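Putative alpha-L-fucosidase (Bacteroides thetaiotaomicron, PDB 4H41) is a putative alpha-L-fucosidase that probably hydrolyses fucose-containing glycans of the host, although its family is still of unknown function. Local coordinates at residues D238-D244 / Q269-E275. Sequence-based numbering, arbitrary orientation.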
loop_
_atom_site.group_PDB
_atom_site.type_symbol
_atom_site.label_atom_id
_atom_site.label_comp_id
_atom_site.label_asym_id
_atom_site.label_seq_id
_atom_site.Cartn_x
_atom_site.Cartn_y
_atom_site.Cartn_z
ATOM N N ASP B 238 5.186 -0.922 35.914
ATOM C CA ASP B 238 6.538 -0.385 36.104
ATOM C C ASP B 238 6.943 0.701 35.130
ATOM O O ASP B 238 7.788 1.512 35.468
ATOM C CB ASP B 238 7.583 -1.492 36.007
ATOM C CG ASP B 238 7.381 -2.554 37.080
ATOM O OD1 ASP B 238 7.324 -2.199 38.278
ATOM O OD2 ASP B 238 7.138 -3.693 36.725
ATOM N N ALA B 239 6.435 0.662 33.921
ATOM C CA ALA B 239 6.816 1.610 32.882
ATOM C C ALA B 239 5.654 1.957 32.024
ATOM O O ALA B 239 4.711 1.174 31.858
ATOM C CB ALA B 239 7.930 1.017 32.016
ATOM N N CYS B 240 5.739 3.129 31.417
ATOM C CA CYS B 240 4.748 3.561 30.451
ATOM C C CYS B 240 5.531 3.970 29.210
ATOM O O CYS B 240 6.556 4.689 29.322
ATOM C CB CYS B 240 3.888 4.702 30.979
ATOM S SG CYS B 240 2.585 5.211 29.838
ATOM N N ALA B 241 5.097 3.477 28.053
ATOM C CA ALA B 241 5.747 3.709 26.756
ATOM C C ALA B 241 4.766 4.345 25.812
ATOM O O ALA B 241 4.201 3.666 24.955
ATOM C CB ALA B 241 6.283 2.385 26.184
ATOM N N PHE B 242 4.524 5.642 25.953
ATOM C CA PHE B 242 3.565 6.269 25.043
ATOM C C PHE B 242 4.004 6.108 23.603
ATOM O O PHE B 242 5.169 6.305 23.272
ATOM C CB PHE B 242 3.354 7.768 25.295
ATOM C CG PHE B 242 2.331 8.111 26.345
ATOM C CD1 PHE B 242 0.990 8.231 26.015
ATOM C CD2 PHE B 242 2.713 8.351 27.655
ATOM C CE1 PHE B 242 0.050 8.529 26.990
ATOM C CE2 PHE B 242 1.773 8.647 28.624
ATOM C CZ PHE B 242 0.452 8.748 28.283
ATOM N N GLN B 243 3.040 5.766 22.750
ATOM C CA GLN B 243 3.194 5.807 21.307
ATOM C C GLN B 243 3.473 7.271 20.990
ATOM O O GLN B 243 2.771 8.143 21.503
ATOM C CB GLN B 243 1.930 5.301 20.617
ATOM C CG GLN B 243 1.670 3.841 20.900
ATOM C CD GLN B 243 0.273 3.444 20.507
ATOM O OE1 GLN B 243 -0.155 3.746 19.414
ATOM N NE2 GLN B 243 -0.487 2.774 21.395
ATOM N N ASP B 244 4.514 7.561 20.209
ATOM C CA ASP B 244 4.909 8.969 19.995
ATOM C C ASP B 244 4.356 9.616 18.720
ATOM O O ASP B 244 4.688 10.762 18.435
ATOM C CB ASP B 244 6.436 9.042 19.970
ATOM C CG ASP B 244 7.115 8.366 18.800
ATOM O OD1 ASP B 244 6.379 7.801 17.891
ATOM O OD2 ASP B 244 8.356 8.422 18.735
ATOM N N GLN B 269 9.230 4.004 35.236
ATOM C CA GLN B 269 10.194 4.216 34.143
ATOM C C GLN B 269 9.475 4.901 33.017
ATOM O O GLN B 269 8.264 4.678 32.806
ATOM C CB GLN B 269 10.819 2.888 33.662
ATOM C CG GLN B 269 11.797 2.298 34.689
ATOM C CD GLN B 269 12.654 1.146 34.174
ATOM O OE1 GLN B 269 12.715 0.859 32.972
ATOM N NE2 GLN B 269 13.478 0.556 35.064
ATOM N N CYS B 270 10.171 5.765 32.311
ATOM C CA CYS B 270 9.583 6.540 31.231
ATOM C C CYS B 270 10.178 6.078 29.920
ATOM O O CYS B 270 11.358 6.319 29.633
ATOM C CB CYS B 270 9.825 8.032 31.466
ATOM S SG CYS B 270 8.900 9.079 30.342
ATOM N N TRP B 271 9.398 5.326 29.174
ATOM C CA TRP B 271 9.827 4.815 27.884
ATOM C C TRP B 271 9.163 5.569 26.774
ATOM O O TRP B 271 8.127 6.183 26.967
ATOM C CB TRP B 271 9.451 3.331 27.755
ATOM C CG TRP B 271 10.182 2.368 28.662
ATOM C CD1 TRP B 271 10.994 2.667 29.727
ATOM C CD2 TRP B 271 10.012 0.947 28.674
ATOM N NE1 TRP B 271 11.410 1.514 30.337
ATOM C CE2 TRP B 271 10.826 0.437 29.707
ATOM C CE3 TRP B 271 9.326 0.040 27.839
ATOM C CZ2 TRP B 271 10.918 -0.935 29.975
ATOM C CZ3 TRP B 271 9.445 -1.324 28.087
ATOM C CH2 TRP B 271 10.197 -1.796 29.169
ATOM N N THR B 272 9.713 5.454 25.578
ATOM C CA THR B 272 9.041 5.956 24.380
ATOM C C THR B 272 8.799 4.779 23.432
ATOM O O THR B 272 9.672 3.922 23.273
ATOM C CB THR B 272 9.766 7.102 23.670
ATOM O OG1 THR B 272 8.903 7.566 22.628
ATOM C CG2 THR B 272 11.114 6.706 23.083
ATOM N N ASN B 273 7.604 4.721 22.846
ATOM C CA ASN B 273 7.298 3.759 21.792
ATOM C C ASN B 273 7.440 4.585 20.529
ATOM O O ASN B 273 6.526 5.335 20.144
ATOM C CB ASN B 273 5.937 3.108 21.957
ATOM C CG ASN B 273 5.574 2.235 20.783
ATOM O OD1 ASN B 273 6.307 2.144 19.804
ATOM N ND2 ASN B 273 4.429 1.594 20.849
ATOM N N ALA B 274 8.646 4.547 19.972
ATOM C CA ALA B 274 9.018 5.317 18.797
ATOM C C ALA B 274 8.533 4.611 17.555
ATOM O O ALA B 274 9.148 3.652 17.113
ATOM C CB ALA B 274 10.520 5.526 18.744
ATOM N N GLU B 275 7.400 5.049 17.031
ATOM C CA GLU B 275 6.795 4.436 15.848
ATOM C C GLU B 275 7.718 4.567 14.643
ATOM O O GLU B 275 8.155 5.674 14.314
ATOM C CB GLU B 275 5.456 5.071 15.567
ATOM C CG GLU B 275 4.461 4.782 16.681
ATOM C CD GLU B 275 3.086 5.393 16.498
ATOM O OE1 GLU B 275 2.963 6.334 15.678
ATOM O OE2 GLU B 275 2.113 4.820 17.046
HETATM O O HOH W 1 6.070 7.560 27.787
HETATM O O HOH W 2 6.612 8.629 23.621
HETATM O O HOH W 3 10.255 8.823 20.553
#
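Residues 239-243 and 269-273 run parallel, their axes 4.3 Å apart at an angle of 28°, and five backbone hydrogen bonds link them, from Gln269 N to Asp238 O through to Asp244 N to Asn273 O. The ladder is interrupted midway: Phe242 N stands 3.8 Å from Trp271 O, and water 1 bridges the two, accepting from the amide and donating to the carbonyl over 2.6 Å. Ala239 CB sits over one face of the Trp271 indole, 3.8 Å from the five-membered-ring centroid and 13° off its normal, a CH-pi contact. Trp271 NE1 donates in the ring plane to a lone pair of Gln269 OE1 at 3.0 Å, which helps to hold the ring's rotation. These are strands six and seven of an eight-stranded parallel TIM barrel, joined by helix 252-266 in a beta-alpha-beta crossover. Just past the 269-273 strand, Glu275 N donates to Asp244 OD1 (3.1 Å), meeting it from above the carboxylate plane; Asp244's chi1 of 67° sets CG between backbone N and carbonyl carbon. Lys296 pairs with the same oxygen, and probably eases the nearness of the Glu275 carboxylate, itself paired with Arg279. Water 3 ties Asp244 OD2 to Thr272 OG1. Gln243 and Asn273 lie side by side, Gln243 CG 3.6 Å from Asn273 ND2; Gln243 NE2 donates to Ser196 O, and Asn273 ND2 is hydrogen-bonded to Ser196 OG.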